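Peptidase M42 (Thaumarchaeota archaeon SCGC AB-539-E09, PDB 5DS0) probably removes amino acids from the N-terminal end of peptides as a cobalt-binding TET aminopeptidase of the M42 family, assembled from twelve subunits. Local coordinates at residues C[32-35]-C[36-40]; C[193-197]-C[198-202]; C[275-278]-C[279-282]. All coordinates share one frame; numbering follows the deposited sequence.

Interaction 1. Residues C[32-35]-C[36-40]; sequences EYME and PYADE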
loop_
_atom_site.group_PDB
_atom_site.type_symbol
_atom_site.label_atom_id
_atom_site.label_comp_id
_atom_site.label_asym_id
_atom_site.label_seq_id
_atom_site.Cartn_x
_atom_site.Cartn_y
_atom_site.Cartn_z
ATOM N N GLU C 32 7.354 58.249 -9.524
ATOM C CA GLU C 32 7.153 59.150 -10.647
ATOM C C GLU C 32 5.683 59.571 -10.777
ATOM O O GLU C 32 5.385 60.755 -10.933
ATOM C CB GLU C 32 7.632 58.520 -11.944
ATOM C CG GLU C 32 7.733 59.530 -13.072
ATOM C CD GLU C 32 8.284 58.938 -14.356
ATOM O OE1 GLU C 32 8.418 57.691 -14.437
ATOM O OE2 GLU C 32 8.599 59.720 -15.282
ATOM N N TYR C 33 4.773 58.610 -10.697
ATOM C CA TYR C 33 3.360 58.908 -10.779
ATOM C C TYR C 33 2.908 59.836 -9.662
ATOM O O TYR C 33 2.020 60.670 -9.870
ATOM C CB TYR C 33 2.565 57.625 -10.689
ATOM C CG TYR C 33 1.087 57.783 -10.919
ATOM C CD1 TYR C 33 0.571 57.767 -12.194
ATOM C CD2 TYR C 33 0.207 57.903 -9.853
ATOM C CE1 TYR C 33 -0.775 57.888 -12.412
ATOM C CE2 TYR C 33 -1.156 58.018 -10.057
ATOM C CZ TYR C 33 -1.640 58.012 -11.340
ATOM O OH TYR C 33 -2.992 58.111 -11.567
HETATM N N MSE C 34 3.530 59.702 -8.489
HETATM C CA MSE C 34 3.112 60.451 -7.307
HETATM C C MSE C 34 3.834 61.754 -7.062
HETATM O O MSE C 34 3.462 62.466 -6.133
HETATM C CB MSE C 34 3.287 59.575 -6.073
HETATM C CG MSE C 34 2.338 58.387 -6.109
HETATM SE SE MSE C 34 0.488 58.916 -5.643
HETATM C CE MSE C 34 0.810 59.174 -3.724
ATOM N N GLU C 35 4.847 62.095 -7.863
ATOM C CA GLU C 35 5.576 63.361 -7.666
ATOM C C GLU C 35 4.651 64.556 -7.491
ATOM O O GLU C 35 4.811 65.319 -6.548
ATOM C CB GLU C 35 6.578 63.638 -8.798
ATOM C CG GLU C 35 8.019 63.241 -8.456
ATOM C CD GLU C 35 8.876 62.937 -9.686
ATOM O OE1 GLU C 35 8.794 63.696 -10.683
ATOM O OE2 GLU C 35 9.626 61.922 -9.659
ATOM N N PRO C 36 3.660 64.711 -8.378
ATOM C CA PRO C 36 2.781 65.874 -8.238
ATOM C C PRO C 36 1.696 65.785 -7.173
ATOM O O PRO C 36 0.981 66.758 -6.982
ATOM C CB PRO C 36 2.146 65.997 -9.627
ATOM C CG PRO C 36 2.172 64.626 -10.184
ATOM C CD PRO C 36 3.404 63.971 -9.629
ATOM N N TYR C 37 1.564 64.662 -6.472
ATOM C CA TYR C 37 0.427 64.477 -5.543
ATOM C C TYR C 37 0.774 64.283 -4.065
ATOM O O TYR C 37 -0.074 64.503 -3.203
ATOM C CB TYR C 37 -0.446 63.306 -6.010
ATOM C CG TYR C 37 -0.908 63.427 -7.447
ATOM C CD1 TYR C 37 -1.767 64.442 -7.840
ATOM C CD2 TYR C 37 -0.469 62.528 -8.415
ATOM C CE1 TYR C 37 -2.180 64.561 -9.152
ATOM C CE2 TYR C 37 -0.884 62.632 -9.732
ATOM C CZ TYR C 37 -1.742 63.651 -10.093
ATOM O OH TYR C 37 -2.140 63.754 -11.402
ATOM N N ALA C 38 1.986 63.839 -3.760
ATOM C CA ALA C 38 2.362 63.597 -2.376
ATOM C C ALA C 38 3.064 64.813 -1.803
ATOM O O ALA C 38 3.874 65.443 -2.476
ATOM C CB ALA C 38 3.270 62.389 -2.278
ATOM N N ASP C 39 2.769 65.122 -0.545
ATOM C CA ASP C 39 3.388 66.254 0.128
ATOM C C ASP C 39 4.818 65.921 0.559
ATOM O O ASP C 39 5.638 66.811 0.718
ATOM C CB ASP C 39 2.532 66.692 1.321
ATOM C CG ASP C 39 1.107 67.097 0.907
ATOM O OD1 ASP C 39 0.950 67.776 -0.131
ATOM O OD2 ASP C 39 0.136 66.732 1.618
ATOM N N GLU C 40 5.125 64.641 0.719
ATOM C CA GLU C 40 6.458 64.210 1.140
ATOM C C GLU C 40 6.602 62.711 0.856
ATOM O O GLU C 40 5.603 62.003 0.720
ATOM C CB GLU C 40 6.650 64.503 2.630
ATOM C CG GLU C 40 8.072 64.345 3.155
ATOM C CD GLU C 40 8.162 64.446 4.683
ATOM O OE1 GLU C 40 7.358 65.200 5.290
ATOM O OE2 GLU C 40 9.047 63.775 5.273
#
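The turn that closes helix 24-34 and leads toward strand 40-43 is built round one carbonyl, Met34 O, which accepts two backbone bonds from the residues that follow. Tyr37 N reaches it at 2.9 Å, from well above the carbonyl plane. Ala38 N lies 3.1 Å from Met34 O and approaches almost in line with the C=O bond, at a C=O...N angle of 167°. The two donors therefore meet the oxygen from different directions, and the chain is drawn round over Pro36, whose ring nitrogen has no hydrogen to give. Pro36 CD rests 3.6 Å from Tyr33 O.

The Tyr37 side chain folds back beside this turn. With CG anti to its own carbonyl carbon (chi1 -54°), the ring presents an edge to the end of the helix, and its CD2 lies 3.4 Å from Tyr33 O, near the ring plane. Pro36 CG sits over one face of the same ring, offset toward the rim. On the inner side, the selenomethionine Met34 bends so that its CE comes 4.3 Å from Ala38 CB, a loose apolar touch.

Met34 also packs on Met189 and Ile192 of helix 179-197 and on Phe51 of strand 49-53, while Tyr33 OH bonds Glu190 on that helix. Beyond the turn, Asp39 and Glu40 both sit opposite the single residue Ile52, a classic bulge, where the chain enters the sheet.

Interaction 2. Residues C[193-197]-C[198-202]; sequences RRMKD and QGIEH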
loop_
_atom_site.group_PDB
_atom_site.type_symbol
_atom_site.label_atom_id
_atom_site.label_comp_id
_atom_site.label_asym_id
_atom_site.label_seq_id
_atom_site.Cartn_x
_atom_site.Cartn_y
_atom_site.Cartn_z
ATOM N N ARG C 193 -4.197 60.521 -4.881
ATOM C CA ARG C 193 -4.264 61.430 -6.020
ATOM C C ARG C 193 -5.584 62.147 -6.049
ATOM O O ARG C 193 -5.625 63.367 -6.160
ATOM C CB ARG C 193 -4.076 60.689 -7.338
ATOM C CG ARG C 193 -4.163 61.609 -8.550
ATOM C CD ARG C 193 -3.979 60.874 -9.861
ATOM N NE ARG C 193 -5.093 59.990 -10.196
ATOM C CZ ARG C 193 -6.279 60.365 -10.674
ATOM N NH1 ARG C 193 -6.563 61.640 -10.889
ATOM N NH2 ARG C 193 -7.196 59.426 -10.910
ATOM N N ARG C 194 -6.661 61.388 -5.939
ATOM C CA ARG C 194 -8.000 61.952 -6.014
ATOM C C ARG C 194 -8.327 62.918 -4.899
ATOM O O ARG C 194 -9.047 63.891 -5.102
ATOM C CB ARG C 194 -9.052 60.848 -6.060
ATOM C CG ARG C 194 -9.330 60.504 -7.535
ATOM C CD ARG C 194 -9.605 59.000 -7.914
ATOM N NE ARG C 194 -10.940 58.607 -7.486
ATOM C CZ ARG C 194 -11.653 57.559 -7.911
ATOM N NH1 ARG C 194 -12.829 57.415 -7.357
ATOM N NH2 ARG C 194 -11.259 56.659 -8.842
HETATM N N MSE C 195 -7.793 62.651 -3.718
HETATM C CA MSE C 195 -8.019 63.525 -2.574
HETATM C C MSE C 195 -7.394 64.873 -2.801
HETATM O O MSE C 195 -7.984 65.897 -2.447
HETATM C CB MSE C 195 -7.493 62.848 -1.314
HETATM C CG MSE C 195 -8.471 61.739 -0.969
HETATM SE SE MSE C 195 -8.161 61.011 0.827
HETATM C CE MSE C 195 -9.746 61.795 1.716
ATOM N N LYS C 196 -6.199 64.894 -3.383
ATOM C CA LYS C 196 -5.572 66.149 -3.729
ATOM C C LYS C 196 -6.306 66.827 -4.883
ATOM O O LYS C 196 -6.687 67.985 -4.757
ATOM C CB LYS C 196 -4.101 65.966 -4.057
ATOM C CG LYS C 196 -3.428 67.291 -4.366
ATOM C CD LYS C 196 -1.999 67.351 -3.864
ATOM C CE LYS C 196 -1.449 68.769 -3.942
ATOM N NZ LYS C 196 -0.028 68.795 -3.510
ATOM N N ASP C 197 -6.543 66.103 -5.975
ATOM C CA ASP C 197 -7.224 66.664 -7.158
ATOM C C ASP C 197 -8.581 67.301 -6.882
ATOM O O ASP C 197 -8.901 68.334 -7.459
ATOM C CB ASP C 197 -7.414 65.606 -8.258
ATOM C CG ASP C 197 -6.286 65.603 -9.276
ATOM O OD1 ASP C 197 -5.601 66.643 -9.442
ATOM O OD2 ASP C 197 -6.072 64.565 -9.928
ATOM N N GLN C 198 -9.372 66.699 -6.005
ATOM C CA GLN C 198 -10.695 67.227 -5.684
ATOM C C GLN C 198 -10.741 67.976 -4.353
ATOM O O GLN C 198 -11.818 68.216 -3.806
ATOM C CB GLN C 198 -11.697 66.083 -5.659
ATOM C CG GLN C 198 -11.709 65.250 -6.929
ATOM C CD GLN C 198 -12.537 63.986 -6.777
ATOM O OE1 GLN C 198 -13.446 63.915 -5.945
ATOM N NE2 GLN C 198 -12.212 62.972 -7.573
ATOM N N GLY C 199 -9.570 68.307 -3.813
ATOM C CA GLY C 199 -9.454 69.003 -2.528
ATOM C C GLY C 199 -10.264 68.412 -1.382
ATOM O O GLY C 199 -10.842 69.149 -0.591
ATOM N N ILE C 200 -10.283 67.088 -1.275
ATOM C CA ILE C 200 -11.032 66.420 -0.217
ATOM C C ILE C 200 -10.254 66.511 1.091
ATOM O O ILE C 200 -9.108 66.073 1.182
ATOM C CB ILE C 200 -11.326 64.948 -0.570
ATOM C CG1 ILE C 200 -12.180 64.878 -1.843
ATOM C CG2 ILE C 200 -12.051 64.255 0.575
ATOM C CD1 ILE C 200 -12.280 63.499 -2.467
ATOM N N GLU C 201 -10.887 67.071 2.114
ATOM C CA GLU C 201 -10.215 67.278 3.391
ATOM C C GLU C 201 -10.302 66.025 4.237
ATOM O O GLU C 201 -11.277 65.288 4.151
ATOM C CB GLU C 201 -10.825 68.471 4.130
ATOM C CG GLU C 201 -10.430 69.798 3.524
ATOM C CD GLU C 201 -11.288 70.945 4.016
ATOM O OE1 GLU C 201 -11.294 71.995 3.338
ATOM O OE2 GLU C 201 -11.957 70.798 5.070
ATOM N N HIS C 202 -9.271 65.798 5.044
ATOM C CA HIS C 202 -9.214 64.636 5.914
ATOM C C HIS C 202 -8.532 64.975 7.230
ATOM O O HIS C 202 -7.416 65.479 7.244
ATOM C CB HIS C 202 -8.489 63.476 5.221
ATOM C CG HIS C 202 -7.175 63.849 4.619
ATOM N ND1 HIS C 202 -5.997 63.814 5.332
ATOM C CD2 HIS C 202 -6.851 64.265 3.373
ATOM C CE1 HIS C 202 -5.002 64.203 4.553
ATOM N NE2 HIS C 202 -5.492 64.477 3.357
#
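Met195 and Ile200 meet across a Schellman motif that ends helix 179-197. Ile200 N bonds Met195 O at 2.8 Å, in the carbonyl plane, and Gly199 N bonds Lys196 O from above its plane. Gly199 is the C-prime residue; its positive phi (49°), a backbone shape that glycine adopts readily, turns the chain out of the helix. The last bond of the ordinary helical pattern runs from Gln198 N to Arg194 O.

The turn brings two apolar side chains together. Ile200 carries CG2 anti to its backbone N, on the side where the selenomethionine Met195 ends, and Met195 CE lies 3.6 Å from Ile200 CG2, the two chains crossing at about a right angle. The same methyl is 4.1 Å from His202 CB, and Met195 SE stands 5.1 Å from the centroid of the His202 ring in an oblique Met-aromatic contact. At chi1 50° the His202 ring lies close to the Met195 methyl, with ND1 bonded to Asn204 O. Ile347 of helix 333-349 packs on both Met195 and His202.

On another side of the helix end, Gln198 runs extended alongside Arg194, amide and guanidinium planes only 19° apart. The touch is between the amide nitrogen and the aliphatic stem of the arginine, whose guanidinium is engaged in a salt bridge to Glu337. Arg193, one turn before Asp197, forms a salt bridge with Glu190 and a second one with Asp197, in which Arg193 NH1 makes a weak, bent bond of 3.1 Å to Asp197 OD2.

Interaction 3. Residues C[275-278]-C[279-282]; sequences LKEF and VINV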
loop_
_atom_site.group_PDB
_atom_site.type_symbol
_atom_site.label_atom_id
_atom_site.label_comp_id
_atom_site.label_asym_id
_atom_site.label_seq_id
_atom_site.Cartn_x
_atom_site.Cartn_y
_atom_site.Cartn_z
ATOM N N LEU C 275 -13.037 48.787 14.595
ATOM C CA LEU C 275 -12.614 49.239 13.273
ATOM C C LEU C 275 -13.317 48.443 12.179
ATOM O O LEU C 275 -13.712 49.011 11.162
ATOM C CB LEU C 275 -11.102 49.117 13.107
ATOM C CG LEU C 275 -10.527 49.438 11.711
ATOM C CD1 LEU C 275 -10.940 50.816 11.226
ATOM C CD2 LEU C 275 -9.007 49.324 11.712
ATOM N N LYS C 276 -13.488 47.140 12.391
ATOM C CA LYS C 276 -14.229 46.321 11.445
ATOM C C LYS C 276 -15.653 46.850 11.279
ATOM O O LYS C 276 -16.125 47.016 10.158
ATOM C CB LYS C 276 -14.274 44.855 11.894
ATOM C CG LYS C 276 -14.994 43.928 10.918
ATOM C CD LYS C 276 -15.269 42.563 11.514
ATOM C CE LYS C 276 -16.525 42.544 12.377
ATOM N NZ LYS C 276 -16.732 41.186 12.969
ATOM N N GLU C 277 -16.325 47.103 12.398
ATOM C CA GLU C 277 -17.699 47.579 12.367
ATOM C C GLU C 277 -17.765 48.939 11.670
ATOM O O GLU C 277 -18.705 49.220 10.920
ATOM C CB GLU C 277 -18.300 47.648 13.787
ATOM C CG GLU C 277 -18.424 46.315 14.514
ATOM C CD GLU C 277 -19.144 45.201 13.718
ATOM O OE1 GLU C 277 -20.002 45.495 12.827
ATOM O OE2 GLU C 277 -18.853 43.998 13.985
ATOM N N PHE C 278 -16.760 49.765 11.920
ATOM C CA PHE C 278 -16.663 51.076 11.316
ATOM C C PHE C 278 -16.645 50.996 9.798
ATOM O O PHE C 278 -17.414 51.680 9.117
ATOM C CB PHE C 278 -15.401 51.764 11.837
ATOM C CG PHE C 278 -15.082 53.079 11.173
ATOM C CD1 PHE C 278 -15.742 54.246 11.544
ATOM C CD2 PHE C 278 -14.089 53.155 10.196
ATOM C CE1 PHE C 278 -15.433 55.456 10.946
ATOM C CE2 PHE C 278 -13.778 54.366 9.594
ATOM C CZ PHE C 278 -14.451 55.517 9.971
ATOM N N VAL C 279 -15.799 50.135 9.263
ATOM C CA VAL C 279 -15.712 49.963 7.815
ATOM C C VAL C 279 -17.031 49.437 7.226
ATOM O O VAL C 279 -17.501 49.931 6.206
ATOM C CB VAL C 279 -14.561 49.015 7.437
ATOM C CG1 VAL C 279 -14.534 48.772 5.933
ATOM C CG2 VAL C 279 -13.233 49.592 7.895
ATOM N N ILE C 280 -17.628 48.449 7.875
ATOM C CA ILE C 280 -18.888 47.902 7.410
ATOM C C ILE C 280 -19.952 48.994 7.304
ATOM O O ILE C 280 -20.701 49.031 6.319
ATOM C CB ILE C 280 -19.386 46.750 8.316
ATOM C CG1 ILE C 280 -18.518 45.508 8.091
ATOM C CG2 ILE C 280 -20.831 46.391 8.015
ATOM C CD1 ILE C 280 -18.643 44.458 9.172
ATOM N N ASN C 281 -19.999 49.884 8.297
ATOM C CA ASN C 281 -21.002 50.955 8.327
ATOM C C ASN C 281 -20.710 52.052 7.327
ATOM O O ASN C 281 -21.614 52.517 6.637
ATOM C CB ASN C 281 -21.130 51.558 9.716
ATOM C CG ASN C 281 -21.652 50.558 10.733
ATOM O OD1 ASN C 281 -22.278 49.546 10.390
ATOM N ND2 ASN C 281 -21.370 50.817 12.002
ATOM N N VAL C 282 -19.451 52.455 7.228
ATOM C CA VAL C 282 -19.085 53.454 6.250
ATOM C C VAL C 282 -19.475 52.986 4.849
ATOM O O VAL C 282 -20.004 53.766 4.052
ATOM C CB VAL C 282 -17.588 53.780 6.314
ATOM C CG1 VAL C 282 -17.150 54.608 5.107
ATOM C CG2 VAL C 282 -17.278 54.532 7.604
#
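Phe278 and Val282, one helical turn apart, make the main side-chain contact of this stretch. Val282 CG2 sits over one face of the Phe278 ring, 3.9 Å from its centroid and 14° off the ring normal, in a CH-pi contact displaced toward the rim at CZ. Each torsion contributes: with CG anti to the backbone N (chi1 173°), the Phe278 ring stands out from the helix, leaning slightly toward the following turn, while Val282 keeps CG2 beside its own N, on the side facing that ring. Leu275 CD1 and Val279 CG2 follow the same spacing with a looser touch of 4.2 Å.

A third pairing lies on another side of the helix. Ile280 CD1 is 4.1 Å from Lys276 CG, the two chains running alongside each other in the same direction, and Glu277 OE1 comes within 4.0 Å of that methyl. The lysine chain bends at chi3, and its NZ bonds Gln273 OE1, with Glu277 OE2 at the distance of a long salt bridge.

Successive i to i+4 backbone bonds hold these side chains in phase. Val282 N to Phe278 O is 2.9 Å, nearly straight, and Ile280 N to Lys276 O is 3.1 Å.

Farther out, Phe358 meets the Phe278 ring edge-to-face, and Leu346 of helix 333-349 packs on both Phe278 and Val282. A serine in place of Phe278 would probably leave the Val282 methyl and the Phe358 ring without their aromatic partner and open a gap against Leu346. Leu275 and Val279 rest on Val315 of strand 314-322, while Val279, Lys276 and Ile280 touch Leu262 of strand 261-263. The whole is an amphipathic helix lying against a mixed beta-sheet, as in the alpha/beta catalytic domain of M42 peptidases.

Interactions 1 and 2 are surface contacts at helix ends, whereas interaction 3 lies within a continuous helix and is partly buried. The first two touch each other: Tyr37 CZ packs 3.5 Å from Arg193 CG, so the turn after helix 24-34 rests beside the end of helix 179-197. Interaction 3 stands apart, its nearest atoms about 11 Å from interaction 2 and about 20 Å from interaction 1, yet interactions 2 and 3 both lean on helix 333-349. Chemistry follows place: a shared carbonyl acceptor in 32-40, a Schellman motif with salt bridges beside it in 193-202, and regular helical bonding with aromatic and aliphatic packing in 275-282.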